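Local structure of protein (alpha-2u-globulin) (Rattus norvegicus, 2A2U) at residues G55-F60 against E131-M136; L88-T93 against Y99-D104. The protein probably binds small hydrophobic ligands inside its beta barrel, as other lipocalins do, and binds a hyaline droplet inducer. All coordinates share one frame; numbering follows the deposited sequence.

Interaction 1. Residues G55-F60 against E131-M136; sequences GSMRVF and ETFQLM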
loop_
_atom_site.group_PDB
_atom_site.type_symbol
_atom_site.label_atom_id
_atom_site.label_comp_id
_atom_site.label_asym_id
_atom_site.label_seq_id
_atom_site.Cartn_x
_atom_site.Cartn_y
_atom_site.Cartn_z
ATOM N N GLY A 55 17.149 -2.169 16.370
ATOM C CA GLY A 55 17.461 -2.203 14.952
ATOM C C GLY A 55 16.220 -2.611 14.180
ATOM O O GLY A 55 15.486 -3.498 14.612
ATOM N N SER A 56 15.980 -1.966 13.044
ATOM C CA SER A 56 14.806 -2.261 12.228
ATOM C C SER A 56 14.779 -3.683 11.690
ATOM O O SER A 56 13.709 -4.234 11.460
ATOM C CB SER A 56 14.724 -1.291 11.052
ATOM O OG SER A 56 15.756 -1.538 10.111
ATOM N N MET A 57 15.952 -4.264 11.461
ATOM C CA MET A 57 16.026 -5.614 10.925
ATOM C C MET A 57 15.967 -6.725 11.981
ATOM O O MET A 57 15.866 -7.910 11.639
ATOM C CB MET A 57 17.253 -5.766 10.026
ATOM C CG MET A 57 17.266 -4.839 8.813
ATOM S SD MET A 57 15.791 -4.954 7.781
ATOM C CE MET A 57 15.795 -3.262 7.055
ATOM N N ARG A 58 16.040 -6.354 13.259
ATOM C CA ARG A 58 15.942 -7.349 14.330
ATOM C C ARG A 58 14.459 -7.684 14.499
ATOM O O ARG A 58 13.799 -7.202 15.418
ATOM C CB ARG A 58 16.507 -6.815 15.654
ATOM C CG ARG A 58 16.370 -7.817 16.806
ATOM C CD ARG A 58 16.797 -7.244 18.143
ATOM N NE ARG A 58 18.185 -7.555 18.467
ATOM C CZ ARG A 58 18.561 -8.334 19.478
ATOM N NH1 ARG A 58 17.651 -8.887 20.275
ATOM N NH2 ARG A 58 19.851 -8.567 19.690
ATOM N N VAL A 59 13.933 -8.471 13.569
ATOM C CA VAL A 59 12.527 -8.846 13.595
ATOM C C VAL A 59 12.320 -10.264 14.105
ATOM O O VAL A 59 13.120 -11.161 13.837
ATOM C CB VAL A 59 11.851 -8.690 12.196
ATOM C CG1 VAL A 59 12.154 -7.317 11.620
ATOM C CG2 VAL A 59 12.290 -9.798 11.249
ATOM N N PHE A 60 11.231 -10.448 14.842
ATOM C CA PHE A 60 10.883 -11.731 15.411
ATOM C C PHE A 60 9.716 -12.316 14.626
ATOM O O PHE A 60 8.551 -12.028 14.887
ATOM C CB PHE A 60 10.526 -11.539 16.882
ATOM C CG PHE A 60 11.568 -10.786 17.658
ATOM C CD1 PHE A 60 12.903 -11.170 17.604
ATOM C CD2 PHE A 60 11.220 -9.690 18.437
ATOM C CE1 PHE A 60 13.881 -10.478 18.313
ATOM C CE2 PHE A 60 12.197 -8.990 19.154
ATOM C CZ PHE A 60 13.529 -9.391 19.085
ATOM N N GLU A 131 22.820 4.005 0.012
ATOM C CA GLU A 131 23.503 2.885 0.665
ATOM C C GLU A 131 22.788 1.537 0.619
ATOM O O GLU A 131 21.562 1.459 0.509
ATOM C CB GLU A 131 23.806 3.224 2.122
ATOM C CG GLU A 131 24.838 4.313 2.300
ATOM C CD GLU A 131 24.980 4.739 3.742
ATOM O OE1 GLU A 131 24.338 4.133 4.626
ATOM O OE2 GLU A 131 25.746 5.686 4.004
ATOM N N THR A 132 23.587 0.477 0.740
ATOM C CA THR A 132 23.095 -0.892 0.742
ATOM C C THR A 132 23.770 -1.708 1.838
ATOM O O THR A 132 24.776 -1.291 2.408
ATOM C CB THR A 132 23.388 -1.615 -0.583
ATOM O OG1 THR A 132 24.802 -1.744 -0.754
ATOM C CG2 THR A 132 22.800 -0.866 -1.760
ATOM N N PHE A 133 23.184 -2.860 2.150
ATOM C CA PHE A 133 23.733 -3.775 3.143
ATOM C C PHE A 133 23.057 -5.124 3.046
ATOM O O PHE A 133 21.907 -5.225 2.627
ATOM C CB PHE A 133 23.683 -3.204 4.581
ATOM C CG PHE A 133 22.321 -3.219 5.229
ATOM C CD1 PHE A 133 21.837 -4.368 5.851
ATOM C CD2 PHE A 133 21.538 -2.071 5.255
ATOM C CE1 PHE A 133 20.594 -4.371 6.486
ATOM C CE2 PHE A 133 20.298 -2.065 5.886
ATOM C CZ PHE A 133 19.826 -3.215 6.502
ATOM N N GLN A 134 23.822 -6.167 3.340
ATOM C CA GLN A 134 23.327 -7.531 3.311
ATOM C C GLN A 134 22.753 -7.918 4.662
ATOM O O GLN A 134 23.178 -7.419 5.704
ATOM C CB GLN A 134 24.446 -8.502 2.966
ATOM C CG GLN A 134 24.899 -8.464 1.538
ATOM C CD GLN A 134 25.828 -9.610 1.236
ATOM O OE1 GLN A 134 25.476 -10.769 1.433
ATOM N NE2 GLN A 134 27.036 -9.296 0.785
ATOM N N LEU A 135 21.802 -8.840 4.625
ATOM C CA LEU A 135 21.157 -9.360 5.819
ATOM C C LEU A 135 20.825 -10.824 5.561
ATOM O O LEU A 135 20.325 -11.159 4.498
ATOM C CB LEU A 135 19.862 -8.616 6.106
ATOM C CG LEU A 135 19.129 -9.222 7.296
ATOM C CD1 LEU A 135 19.832 -8.825 8.565
ATOM C CD2 LEU A 135 17.722 -8.729 7.335
ATOM N N MET A 136 21.122 -11.694 6.519
ATOM C CA MET A 136 20.817 -13.109 6.374
ATOM C C MET A 136 20.108 -13.613 7.608
ATOM O O MET A 136 20.500 -13.302 8.722
ATOM C CB MET A 136 22.077 -13.917 6.088
ATOM C CG MET A 136 22.409 -13.917 4.627
ATOM S SD MET A 136 23.839 -14.860 4.221
ATOM C CE MET A 136 23.223 -16.497 4.383
#
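At the mouth of the lipocalin barrel, the long loop between strands 36-44 and 60-67 folds in and sets M57 against F133 and L135. The contact is made by side chains alone, with no hydrogen bond crossing it; even the closest pair of CA atoms, those of M57 and L135, lies 8.2 Å apart. M57 occupies the third position of a type I beta turn from G55 to R58, closed by R58 N on G55 O at 3.2 Å, and this turn directs its side chain at the strand. An unbranched, flexible methionine suits the place because it can span the gap and then bend. M57 CG, anti to the carbonyl carbon (chi1 -61°), comes to the edge of the F133 ring, near its plane, 3.8 Å from F133 CZ; the bend at chi2 (-54°) then turns sulfur and methyl along it. The terminal methyl reaches the same corner, M57 CE lying 4.1 Å from F133 CZ; carbon atoms thus make the closest approaches to the ring. F133 stands in the rotamer with CG between its backbone N and carbonyl carbon (chi1 76°), which carries the far end of the ring to the methionine. Nearer the loop backbone, one methyl of L135 supports the base of the same side chain, its CD2 lying 4.0 Å from M57 CB. Phenylalanine and leucine two residues apart on a strand point to the same side, and all three touching residues are buried, as befits a wholly apolar contact. Alongside, strand 119-128 pairs with strand 131-140 and sets N126 against both M57 and F133 and L124 against L135, while M136, pointing the other way, packs on F153 and L156 of helix 147-158.

Interaction 2. Residues L88-T93 against Y99-D104; sequences LVAYKT and YFVEYD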
loop_
_atom_site.group_PDB
_atom_site.type_symbol
_atom_site.label_atom_id
_atom_site.label_comp_id
_atom_site.label_asym_id
_atom_site.label_seq_id
_atom_site.Cartn_x
_atom_site.Cartn_y
_atom_site.Cartn_z
ATOM N N LEU A 88 3.868 -7.572 6.561
ATOM C CA LEU A 88 4.323 -7.013 5.294
ATOM C C LEU A 88 4.127 -7.985 4.158
ATOM O O LEU A 88 4.226 -9.189 4.342
ATOM C CB LEU A 88 5.812 -6.646 5.366
ATOM C CG LEU A 88 6.253 -5.556 6.343
ATOM C CD1 LEU A 88 7.761 -5.408 6.320
ATOM C CD2 LEU A 88 5.593 -4.251 5.973
ATOM N N VAL A 89 3.835 -7.453 2.981
ATOM C CA VAL A 89 3.673 -8.276 1.794
ATOM C C VAL A 89 4.883 -8.049 0.891
ATOM O O VAL A 89 5.307 -6.919 0.678
ATOM C CB VAL A 89 2.379 -7.941 1.034
ATOM C CG1 VAL A 89 2.332 -8.696 -0.279
ATOM C CG2 VAL A 89 1.176 -8.323 1.870
ATOM N N ALA A 90 5.470 -9.139 0.423
ATOM C CA ALA A 90 6.628 -9.088 -0.452
ATOM C C ALA A 90 6.177 -9.622 -1.802
ATOM O O ALA A 90 5.573 -10.676 -1.871
ATOM C CB ALA A 90 7.754 -9.948 0.119
ATOM N N TYR A 91 6.486 -8.911 -2.877
ATOM C CA TYR A 91 6.070 -9.328 -4.205
ATOM C C TYR A 91 7.129 -10.033 -5.004
ATOM O O TYR A 91 8.301 -9.697 -4.921
ATOM C CB TYR A 91 5.627 -8.121 -4.976
ATOM C CG TYR A 91 4.546 -7.393 -4.274
ATOM C CD1 TYR A 91 3.250 -7.896 -4.257
ATOM C CD2 TYR A 91 4.811 -6.210 -3.613
ATOM C CE1 TYR A 91 2.234 -7.232 -3.597
ATOM C CE2 TYR A 91 3.814 -5.537 -2.950
ATOM C CZ TYR A 91 2.524 -6.053 -2.942
ATOM O OH TYR A 91 1.526 -5.388 -2.260
ATOM N N LYS A 92 6.702 -10.990 -5.812
ATOM C CA LYS A 92 7.615 -11.748 -6.652
ATOM C C LYS A 92 8.004 -10.873 -7.844
ATOM O O LYS A 92 7.147 -10.233 -8.442
ATOM C CB LYS A 92 6.931 -13.032 -7.124
ATOM C CG LYS A 92 7.808 -13.936 -7.951
ATOM C CD LYS A 92 8.907 -14.594 -7.141
ATOM C CE LYS A 92 10.217 -14.579 -7.911
ATOM N NZ LYS A 92 10.087 -15.184 -9.268
ATOM N N THR A 93 9.293 -10.804 -8.151
ATOM C CA THR A 93 9.763 -9.996 -9.271
ATOM C C THR A 93 10.115 -10.898 -10.449
ATOM O O THR A 93 10.174 -12.119 -10.305
ATOM C CB THR A 93 11.002 -9.153 -8.889
ATOM O OG1 THR A 93 12.176 -9.972 -8.909
ATOM C CG2 THR A 93 10.840 -8.559 -7.506
ATOM N N TYR A 99 12.312 -11.435 -4.525
ATOM C CA TYR A 99 11.098 -10.853 -3.989
ATOM C C TYR A 99 11.445 -9.432 -3.584
ATOM O O TYR A 99 12.598 -9.143 -3.263
ATOM C CB TYR A 99 10.642 -11.627 -2.756
ATOM C CG TYR A 99 9.996 -12.948 -3.062
ATOM C CD1 TYR A 99 10.757 -14.106 -3.213
ATOM C CD2 TYR A 99 8.621 -13.041 -3.206
ATOM C CE1 TYR A 99 10.153 -15.326 -3.528
ATOM C CE2 TYR A 99 8.009 -14.242 -3.517
ATOM C CZ TYR A 99 8.770 -15.384 -3.673
ATOM O OH TYR A 99 8.130 -16.558 -4.033
ATOM N N PHE A 100 10.461 -8.538 -3.632
ATOM C CA PHE A 100 10.671 -7.156 -3.227
ATOM C C PHE A 100 9.726 -6.780 -2.104
ATOM O O PHE A 100 8.556 -7.136 -2.130
ATOM C CB PHE A 100 10.444 -6.182 -4.388
ATOM C CG PHE A 100 10.558 -4.723 -3.976
ATOM C CD1 PHE A 100 11.795 -4.080 -3.972
ATOM C CD2 PHE A 100 9.442 -4.024 -3.514
ATOM C CE1 PHE A 100 11.919 -2.775 -3.505
ATOM C CE2 PHE A 100 9.562 -2.720 -3.047
ATOM C CZ PHE A 100 10.801 -2.099 -3.042
ATOM N N VAL A 101 10.233 -6.033 -1.132
ATOM C CA VAL A 101 9.419 -5.569 -0.022
ATOM C C VAL A 101 9.978 -4.221 0.418
ATOM O O VAL A 101 11.195 -4.023 0.482
ATOM C CB VAL A 101 9.381 -6.602 1.155
ATOM C CG1 VAL A 101 10.763 -6.802 1.774
ATOM C CG2 VAL A 101 8.387 -6.173 2.200
ATOM N N GLU A 102 9.081 -3.262 0.611
ATOM C CA GLU A 102 9.480 -1.940 1.043
ATOM C C GLU A 102 9.455 -1.941 2.560
ATOM O O GLU A 102 8.411 -2.131 3.172
ATOM C CB GLU A 102 8.536 -0.875 0.477
ATOM C CG GLU A 102 9.017 0.567 0.668
ATOM C CD GLU A 102 10.253 0.919 -0.156
ATOM O OE1 GLU A 102 10.588 0.189 -1.112
ATOM O OE2 GLU A 102 10.891 1.947 0.142
ATOM N N TYR A 103 10.626 -1.797 3.163
ATOM C CA TYR A 103 10.738 -1.774 4.615
ATOM C C TYR A 103 12.076 -1.181 4.995
ATOM O O TYR A 103 13.102 -1.834 4.839
ATOM C CB TYR A 103 10.629 -3.188 5.198
ATOM C CG TYR A 103 10.806 -3.205 6.704
ATOM C CD1 TYR A 103 9.799 -2.724 7.547
ATOM C CD2 TYR A 103 11.977 -3.682 7.287
ATOM C CE1 TYR A 103 9.950 -2.716 8.937
ATOM C CE2 TYR A 103 12.141 -3.677 8.685
ATOM C CZ TYR A 103 11.121 -3.193 9.495
ATOM O OH TYR A 103 11.273 -3.185 10.866
ATOM N N ASP A 104 12.068 0.052 5.488
ATOM C CA ASP A 104 13.302 0.725 5.876
ATOM C C ASP A 104 14.191 0.779 4.641
ATOM O O ASP A 104 15.397 0.524 4.715
ATOM C CB ASP A 104 13.982 -0.065 6.990
ATOM C CG ASP A 104 15.095 0.702 7.644
ATOM O OD1 ASP A 104 14.858 1.826 8.109
ATOM O OD2 ASP A 104 16.217 0.178 7.710
#
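Y91 and F100 form the hydrogen-bonded pair of an antiparallel beta hairpin made by strands 83-92 and 99-102. F100 O accepts from Y91 N at 2.8 Å, and F100 N returns a bond of the same length to Y91 O. The next pair, K92 with Y99, is non-hydrogen-bonded, and here the side chains meet: K92 CD lies over one face of the Y99 ring, 3.8 Å from its centroid, a CH-pi contact. Lysine suits this place because its methylenes can lie on an aromatic face while its amino group reaches further, here to F127 of the second subunit in a cation-pi contact. With alanine in place of Y99, the lysine chain would probably lose its aromatic support and be freer to turn, and F109 would lose the nearly parallel ring that meets its own. T93 puts its methyl against F100, CG2 to CB 3.9 Å, while its hydroxyl bonds to E98 O. Further along, A90 CB packs on V101 CB at 3.9 Å, small enough to sit beside a branched residue. L88 CD1 meets Y103 CD1 at 3.6 Å, the two side chains crossing at about a right angle. F100 also meets F100 of that same second subunit. Such a hairpin is typical of the up-and-down antiparallel meander from which lipocalin barrels are built.

From the N terminus the chain first reaches 55-60, in the loop leading into strand 60-67, and, with 70 residues in between, meets its partner strand at 131-136; interaction 1 thus closes a long loop rich in strand. Inside that loop lies interaction 2, a local hairpin whose segments, 88-93 and 99-104, are joined by just five residues. The two contacts do not cross, and they touch in space: S56 O lies 2.7 Å from Y103 OH, a probable hydrogen bond, and M57 CE packs 3.5 Å from D104 OD2. The loop after strand 36-44 therefore bridges the end of the hairpin and strand 131-140 within the same curled sheet.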